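Local coordinates for protein secretion chaperonin CsaA (Picrophilus torridus, PDB 5ZDI) that probably binds tRNA through an OB-fold domain and may act as a chaperone in protein secretion, at residues A[26-31]-A[47-52]; A[42-47]-A[79-84]. All blocks are in the same frame, centred on the assembly; numbering follows the deposited sequence.

Contact 1 (A[26-31]-A[47-52]); sequences AIKPAY and SAQITN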
ATOM      1  N   ALA A  26      20.860 -13.083  -7.382  1.00 23.25           N
ATOM      2  CA  ALA A  26      20.629 -12.288  -6.198  1.00 21.44           C
ATOM      3  C   ALA A  26      21.055 -13.103  -4.975  1.00 22.49           C
ATOM      4  O   ALA A  26      20.838 -14.294  -4.934  1.00 21.73           O
ATOM      5  CB  ALA A  26      19.204 -11.872  -6.043  1.00 23.71           C
ATOM      6  N   ILE A  27      21.577 -12.410  -3.989  1.00 22.37           N
ATOM      7  CA  ILE A  27      21.901 -12.978  -2.681  1.00 25.45           C
ATOM      8  C   ILE A  27      20.688 -13.586  -2.001  1.00 24.64           C
ATOM      9  O   ILE A  27      20.705 -14.705  -1.546  1.00 23.79           O
ATOM     10  CB  ILE A  27      22.478 -11.828  -1.776  1.00 32.13           C
ATOM     11  CG1 ILE A  27      23.850 -11.388  -2.313  1.00 38.04           C
ATOM     12  CG2 ILE A  27      22.590 -12.269  -0.316  1.00 35.55           C
ATOM     13  CD1 ILE A  27      24.364 -10.088  -1.707  1.00 44.84           C
ATOM     14  N   LYS A  28      19.623 -12.823  -1.958  1.00 23.57           N
ATOM     15  CA  LYS A  28      18.376 -13.209  -1.307  1.00 23.26           C
ATOM     16  C   LYS A  28      17.529 -13.999  -2.328  1.00 20.38           C
ATOM     17  O   LYS A  28      17.691 -13.800  -3.519  1.00 23.56           O
ATOM     18  CB  LYS A  28      17.590 -11.924  -0.866  1.00 26.49           C
ATOM     19  CG  LYS A  28      18.198 -11.221   0.325  1.00 31.81           C
ATOM     20  CD  LYS A  28      18.013 -12.122   1.514  1.00 35.69           C
ATOM     21  CE  LYS A  28      18.152 -11.400   2.834  1.00 45.41           C
ATOM     22  NZ  LYS A  28      19.474 -10.756   2.868  1.00 46.39           N
ATOM     23  N   PRO A  29      16.692 -14.919  -1.869  1.00 18.33           N
ATOM     24  CA  PRO A  29      15.782 -15.539  -2.868  1.00 17.77           C
ATOM     25  C   PRO A  29      14.855 -14.462  -3.458  1.00 17.31           C
ATOM     26  O   PRO A  29      14.176 -13.811  -2.687  1.00 18.16           O
ATOM     27  CB  PRO A  29      14.959 -16.516  -2.031  1.00 16.24           C
ATOM     28  CG  PRO A  29      15.140 -16.045  -0.677  1.00 17.20           C
ATOM     29  CD  PRO A  29      16.435 -15.394  -0.517  1.00 16.12           C
ATOM     30  N   ALA A  30      14.784 -14.374  -4.784  1.00 17.49           N
ATOM     31  CA  ALA A  30      14.015 -13.277  -5.356  1.00 17.01           C
ATOM     32  C   ALA A  30      13.519 -13.637  -6.696  1.00 17.19           C
ATOM     33  O   ALA A  30      14.125 -14.471  -7.381  1.00 20.59           O
ATOM     34  CB  ALA A  30      14.852 -12.034  -5.408  1.00 19.61           C
ATOM     35  N   TYR A  31      12.475 -12.982  -7.118  1.00 15.99           N
ATOM     36  CA  TYR A  31      12.052 -13.024  -8.498  1.00 15.75           C
ATOM     37  C   TYR A  31      12.355 -11.698  -9.207  1.00 16.07           C
ATOM     38  O   TYR A  31      12.248 -10.627  -8.597  1.00 18.54           O
ATOM     39  CB  TYR A  31      10.544 -13.234  -8.662  1.00 14.44           C
ATOM     40  CG  TYR A  31       9.981 -14.558  -8.160  1.00 16.32           C
ATOM     41  CD1 TYR A  31      10.604 -15.777  -8.510  1.00 16.14           C
ATOM     42  CD2 TYR A  31       8.864 -14.621  -7.398  1.00 15.64           C
ATOM     43  CE1 TYR A  31      10.130 -16.962  -8.076  1.00 17.04           C
ATOM     44  CE2 TYR A  31       8.317 -15.838  -6.981  1.00 15.95           C
ATOM     45  CZ  TYR A  31       8.993 -17.029  -7.310  1.00 16.67           C
ATOM     46  OH  TYR A  31       8.440 -18.198  -6.856  1.00 19.74           O
ATOM     47  N   SER A  47      12.954  -6.329  -8.786  1.00 15.63           N
ATOM     48  CA  SER A  47      13.383  -7.457  -7.947  1.00 17.41           C
ATOM     49  C   SER A  47      12.537  -7.584  -6.694  1.00 18.67           C
ATOM     50  O   SER A  47      12.374  -6.616  -5.954  1.00 19.31           O
ATOM     51  CB  SER A  47      14.870  -7.322  -7.563  1.00 19.56           C
ATOM     52  OG  SER A  47      15.251  -8.382  -6.687  1.00 21.31           O
ATOM     53  N   ALA A  48      11.928  -8.717  -6.451  1.00 17.39           N
ATOM     54  CA  ALA A  48      11.052  -8.863  -5.273  1.00 16.88           C
ATOM     55  C   ALA A  48      11.316 -10.161  -4.498  1.00 17.17           C
ATOM     56  O   ALA A  48      11.249 -11.246  -5.123  1.00 17.04           O
ATOM     57  CB  ALA A  48       9.575  -8.820  -5.681  1.00 19.17           C
ATOM     58  N   GLN A  49      11.535 -10.045  -3.181  1.00 16.89           N
ATOM     59  CA  GLN A  49      11.755 -11.223  -2.306  1.00 17.92           C
ATOM     60  C   GLN A  49      10.435 -11.798  -1.879  1.00 17.16           C
ATOM     61  O   GLN A  49      10.079 -11.787  -0.672  1.00 17.78           O
ATOM     62  CB  GLN A  49      12.615 -10.811  -1.100  1.00 22.14           C
ATOM     63  CG  GLN A  49      13.998 -10.417  -1.552  1.00 20.78           C
ATOM     64  CD  GLN A  49      14.750  -9.697  -0.481  1.00 23.09           C
ATOM     65  OE1 GLN A  49      14.771 -10.165   0.649  1.00 26.95           O
ATOM     66  NE2 GLN A  49      15.469  -8.677  -0.857  1.00 28.96           N
ATOM     67  N   ILE A  50       9.743 -12.363  -2.858  1.00 16.39           N
ATOM     68  CA  ILE A  50       8.395 -12.915  -2.703  1.00 16.36           C
ATOM     69  C   ILE A  50       8.289 -14.380  -3.196  1.00 18.02           C
ATOM     70  O   ILE A  50       7.253 -14.855  -3.669  1.00 17.57           O
ATOM     71  CB  ILE A  50       7.332 -12.024  -3.321  1.00 17.33           C
ATOM     72  CG1 ILE A  50       7.604 -11.829  -4.809  1.00 16.63           C
ATOM     73  CG2 ILE A  50       7.279 -10.668  -2.588  1.00 16.74           C
ATOM     74  CD1 ILE A  50       6.487 -11.024  -5.549  1.00 18.13           C
ATOM     75  N   THR A  51       9.380 -15.131  -3.024  1.00 17.62           N
ATOM     76  CA  THR A  51       9.389 -16.501  -3.523  1.00 16.80           C
ATOM     77  C   THR A  51       8.575 -17.477  -2.667  1.00 17.30           C
ATOM     78  O   THR A  51       8.486 -18.673  -2.984  1.00 19.74           O
ATOM     79  CB  THR A  51      10.829 -17.048  -3.700  1.00 15.83           C
ATOM     80  OG1 THR A  51      11.435 -17.210  -2.406  1.00 15.92           O
ATOM     81  CG2 THR A  51      11.580 -16.127  -4.500  1.00 17.39           C
ATOM     82  N   ASN A  52       7.979 -17.001  -1.578  1.00 17.53           N
ATOM     83  CA  ASN A  52       6.887 -17.710  -0.961  1.00 20.09           C
ATOM     84  C   ASN A  52       5.684 -17.888  -1.842  1.00 19.34           C
ATOM     85  O   ASN A  52       4.871 -18.822  -1.648  1.00 19.53           O
ATOM     86  CB  ASN A  52       6.500 -17.090   0.410  1.00 22.86           C
ATOM     87  CG  ASN A  52       6.316 -15.519   0.396  1.00 23.69           C
ATOM     88  OD1 ASN A  52       7.174 -14.766  -0.167  1.00 19.30           O
ATOM     89  ND2 ASN A  52       5.227 -15.023   1.104  1.00 19.46           N
TER
HETATM   90  O   HOH W   1      11.859 -14.629  -1.390  1.00 18.99           O

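Contact 2 (A[42-47]-A[79-84]); sequences GYKNSS and SEVLVL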
ATOM      1  N   GLY A  42       4.132   2.508 -18.817  1.00 18.10           N
ATOM      2  CA  GLY A  42       4.457   1.245 -19.464  1.00 18.69           C
ATOM      3  C   GLY A  42       4.990   0.178 -18.528  1.00 18.37           C
ATOM      4  O   GLY A  42       4.496   0.069 -17.393  1.00 18.71           O
ATOM      5  N   TYR A  43       5.967  -0.615 -19.024  1.00 17.58           N
ATOM      6  CA  TYR A  43       6.517  -1.738 -18.253  1.00 17.44           C
ATOM      7  C   TYR A  43       7.709  -1.333 -17.433  1.00 17.15           C
ATOM      8  O   TYR A  43       8.570  -0.569 -17.885  1.00 18.25           O
ATOM      9  CB  TYR A  43       6.939  -2.867 -19.214  1.00 18.81           C
ATOM     10  CG  TYR A  43       5.760  -3.554 -19.819  1.00 17.89           C
ATOM     11  CD1 TYR A  43       5.129  -4.607 -19.171  1.00 18.56           C
ATOM     12  CD2 TYR A  43       5.217  -3.134 -21.026  1.00 16.92           C
ATOM     13  CE1 TYR A  43       4.010  -5.245 -19.720  1.00 17.67           C
ATOM     14  CE2 TYR A  43       4.084  -3.757 -21.544  1.00 17.35           C
ATOM     15  CZ  TYR A  43       3.523  -4.833 -20.917  1.00 17.95           C
ATOM     16  OH  TYR A  43       2.413  -5.417 -21.511  1.00 20.58           O
ATOM     17  N   LYS A  44       7.833  -1.882 -16.226  1.00 16.65           N
ATOM     18  CA  LYS A  44       8.993  -1.666 -15.394  1.00 17.95           C
ATOM     19  C   LYS A  44       9.317  -3.032 -14.800  1.00 17.13           C
ATOM     20  O   LYS A  44       8.411  -3.848 -14.520  1.00 17.17           O
ATOM     21  CB  LYS A  44       8.714  -0.682 -14.286  1.00 18.34           C
ATOM     22  CG  LYS A  44       8.316   0.748 -14.660  1.00 19.07           C
ATOM     23  CD  LYS A  44       9.498   1.463 -15.279  1.00 21.41           C
ATOM     24  CE  LYS A  44       9.057   2.810 -15.899  1.00 25.36           C
ATOM     25  NZ  LYS A  44      10.178   3.363 -16.777  1.00 28.43           N
ATOM     26  N   ASN A  45      10.580  -3.215 -14.510  1.00 15.08           N
ATOM     27  CA  ASN A  45      11.083  -4.414 -13.891  1.00 16.10           C
ATOM     28  C   ASN A  45      11.310  -4.159 -12.430  1.00 15.15           C
ATOM     29  O   ASN A  45      11.588  -3.030 -11.977  1.00 16.14           O
ATOM     30  CB  ASN A  45      12.411  -4.824 -14.519  1.00 17.99           C
ATOM     31  CG  ASN A  45      12.280  -5.302 -15.964  1.00 20.21           C
ATOM     32  OD1 ASN A  45      11.244  -5.863 -16.412  1.00 22.17           O
ATOM     33  ND2 ASN A  45      13.346  -5.083 -16.692  1.00 24.03           N
ATOM     34  N   SER A  46      11.237  -5.227 -11.643  1.00 16.50           N
ATOM     35  CA  SER A  46      11.427  -5.170 -10.207  1.00 15.38           C
ATOM     36  C   SER A  46      12.063  -6.451  -9.733  1.00 15.70           C
ATOM     37  O   SER A  46      11.759  -7.528 -10.252  1.00 17.35           O
ATOM     38  CB  SER A  46      10.117  -4.950  -9.478  1.00 17.81           C
ATOM     39  OG  SER A  46      10.398  -4.649  -8.140  1.00 17.59           O
ATOM     40  N   SER A  47      12.954  -6.329  -8.786  1.00 15.63           N
ATOM     41  CA  SER A  47      13.383  -7.457  -7.947  1.00 17.41           C
ATOM     42  C   SER A  47      12.537  -7.584  -6.694  1.00 18.67           C
ATOM     43  O   SER A  47      12.374  -6.616  -5.954  1.00 19.31           O
ATOM     44  CB  SER A  47      14.870  -7.322  -7.563  1.00 19.56           C
ATOM     45  OG  SER A  47      15.251  -8.382  -6.687  1.00 21.31           O
ATOM     46  N   SER A  79      16.441  -2.909 -11.038  1.00 18.33           N
ATOM     47  CA  SER A  79      15.137  -2.906 -10.398  1.00 18.70           C
ATOM     48  C   SER A  79      14.657  -1.457 -10.443  1.00 17.85           C
ATOM     49  O   SER A  79      15.261  -0.583  -9.828  1.00 20.77           O
ATOM     50  CB  SER A  79      15.206  -3.410  -9.008  1.00 17.91           C
ATOM     51  OG  SER A  79      13.897  -3.466  -8.460  1.00 20.21           O
ATOM     52  N   GLU A  80      13.536  -1.255 -11.116  1.00 18.57           N
ATOM     53  CA  GLU A  80      13.016   0.079 -11.444  1.00 17.82           C
ATOM     54  C   GLU A  80      11.933   0.551 -10.533  1.00 16.14           C
ATOM     55  O   GLU A  80      11.636   1.752 -10.508  1.00 17.47           O
ATOM     56  CB  GLU A  80      12.520   0.134 -12.836  1.00 18.85           C
ATOM     57  CG  GLU A  80      13.641  -0.077 -13.849  1.00 19.37           C
ATOM     58  CD  GLU A  80      13.103  -0.261 -15.290  1.00 21.19           C
ATOM     59  OE1 GLU A  80      12.263  -1.158 -15.589  1.00 19.28           O
ATOM     60  OE2 GLU A  80      13.583   0.501 -16.175  1.00 25.99           O
ATOM     61  N   VAL A  81      11.248  -0.399  -9.897  1.00 15.98           N
ATOM     62  CA  VAL A  81      10.141  -0.058  -8.932  1.00 15.74           C
ATOM     63  C   VAL A  81      10.249  -0.974  -7.703  1.00 15.68           C
ATOM     64  O   VAL A  81      10.850  -2.041  -7.770  1.00 15.35           O
ATOM     65  CB  VAL A  81       8.733  -0.239  -9.535  1.00 15.02           C
ATOM     66  CG1 VAL A  81       8.512   0.689 -10.726  1.00 15.51           C
ATOM     67  CG2 VAL A  81       8.469  -1.687  -9.939  1.00 16.42           C
ATOM     68  N   LEU A  82       9.619  -0.536  -6.612  1.00 16.01           N
ATOM     69  CA  LEU A  82       9.578  -1.293  -5.350  1.00 15.83           C
ATOM     70  C   LEU A  82       8.143  -1.773  -5.198  1.00 15.19           C
ATOM     71  O   LEU A  82       7.227  -0.921  -5.032  1.00 14.47           O
ATOM     72  CB  LEU A  82       9.920  -0.398  -4.162  1.00 17.58           C
ATOM     73  CG  LEU A  82       9.822  -1.032  -2.744  1.00 18.64           C
ATOM     74  CD1 LEU A  82      10.838  -2.150  -2.592  1.00 22.11           C
ATOM     75  CD2 LEU A  82       9.802   0.019  -1.678  1.00 18.06           C
ATOM     76  N   VAL A  83       7.973  -3.075  -5.170  1.00 15.09           N
ATOM     77  CA  VAL A  83       6.689  -3.694  -4.959  1.00 16.55           C
ATOM     78  C   VAL A  83       6.428  -3.751  -3.437  1.00 16.17           C
ATOM     79  O   VAL A  83       7.318  -4.144  -2.695  1.00 17.14           O
ATOM     80  CB  VAL A  83       6.636  -5.064  -5.556  1.00 17.53           C
ATOM     81  CG1 VAL A  83       5.255  -5.725  -5.313  1.00 19.69           C
ATOM     82  CG2 VAL A  83       6.831  -4.945  -7.040  1.00 18.67           C
ATOM     83  N   LEU A  84       5.242  -3.331  -2.990  1.00 15.26           N
ATOM     84  CA  LEU A  84       5.000  -3.171  -1.539  1.00 14.96           C
ATOM     85  C   LEU A  84       4.421  -4.414  -0.992  1.00 15.09           C
ATOM     86  O   LEU A  84       3.431  -4.968  -1.554  1.00 16.11           O
ATOM     87  CB  LEU A  84       4.055  -2.021  -1.255  1.00 15.79           C
ATOM     88  CG  LEU A  84       4.712  -0.695  -1.743  1.00 16.59           C
ATOM     89  CD1 LEU A  84       3.761   0.404  -1.330  1.00 20.04           C
ATOM     90  CD2 LEU A  84       6.115  -0.543  -1.239  1.00 16.83           C
TER
HETATM   91  O   HOH W   2      11.579  -1.879 -18.139  1.00 24.71           O
HETATM   92  O   HOH W   3      11.871   1.689 -18.114  1.00 30.39           O
HETATM   93  O   HOH W   4      10.237  -4.829  -5.178  1.00 19.93           O

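Contact 1 (A[26-31]-A[47-52])
Tyr31 and Ala48 form an antiparallel hydrogen-bonded pair where strand 31-36 begins and strand 43-48 ends, in the curled sheet of this OB-fold, the fold of the putative tRNA-binding domain. Two backbone bonds close the pair: Tyr31 N to Ala48 O at 2.9 Å, and Ala48 N to Tyr31 O, also at 2.9 Å. CA-H...O contacts flank them; Ala30 CA lies 3.4 Å from Ala48 O, and Ser47 CA approaches Tyr31 O. Past this pair segment 47-52 leaves the strand through an inverse gamma turn centred on Gln49, and Ile50 N makes a weak bond back to Ala48 O.

The aromatic packing belongs to Tyr31. Having CG anti to its own carbonyl carbon (chi1 -64°) places the ring against Ile50 and Thr51, just beyond the turn, and Thr51 CG2 sits 3.9 Å from its centroid, only 8° off the normal, as a CH-pi contact. Ile50 CG1 meets ring atom Tyr31 CD2 at 4.0 Å. The hydroxyl is hydrogen-bonded to Tyr53 O, and Leu58 of helix 55-58 also touches this side chain. An alanine in place of Tyr31 would probably open a gap beside Ile50 and Thr51 and leave Tyr53 O without its hydroxyl mate.

The more exposed side of the contact is made by Lys28, Pro29 and Gln49. The aliphatic root of Lys28 crosses the amide of Gln49, Lys28 CG lying 3.6 Å from Gln49 OE1, while Pro29 CB borders the Thr51 hydroxyl. One water joins the two segments, donating to Pro29 O at 2.8 Å and accepting from Thr51 N at 3.0 Å.

Contact 2 (A[42-47]-A[79-84])
Ser46 and Ser79 bring their backbones together, CA to CA 4.4 Å, where strand 43-48 meets the interrupted part of strand 77-88, the edge along which the third and fifth strands of an OB-fold close the barrel. Regular strand pairing is replaced here by a mixture of backbone and side-chain bonds. Asn45 O accepts from Glu80 N at 2.8 Å and, weakly, from Val81 N.

Glu80 also bonds through its side chain. Its chain, extended beyond CG (chi2 170°), runs alongside Asn45, and Glu80 OE1 takes the N-H of Asn45 on its anti lone pair at 2.9 Å, in a nearly straight bond (165°). A water links the same oxygen to Tyr43 O. The other carboxylate oxygen, Glu80 OE2, stays 4.5 Å from Lys44 NZ, beyond salt-bridge range, but a second water spans them; this nearby charge would probably favour the ionised carboxylate.

Two serine hydroxyls bond to backbone in opposite senses: Ser79 OG accepts from Ser47 N at 3.0 Å, and Ser46 OG donates to Val81 O at 2.7 Å from above the carbonyl plane. Valine methyls pack beside these bonds: Val81 CG1 against Lys44 CB, Val81 CG2 against Ser46 CB, and Val83 CG2 3.7 Å from Ser46 OG. Leu82 packs on Phe7 of the second subunit. A further water donates to Ser47 O and accepts from Val83 N at 2.9 Å.

Contacts 1 and 2 lie with their centres about 13 Å apart and use strand 43-48 in succession: contact 2 takes most of its length, contact 1 its end and the turn that follows. They share Ser47. Along the chain the segments alternate, 26-31, 42-47, 47-52, 79-84; the strand is joined backward to the start of strand 31-36 and forward to strand 77-88. Contact 1 thus belongs to the regular antiparallel pairing of neighbouring strands, near the surface, whereas contact 2, closer to the centre of the chain, closes the barrel. Together they fix both flanks of one strand within the putative tRNA-binding domain.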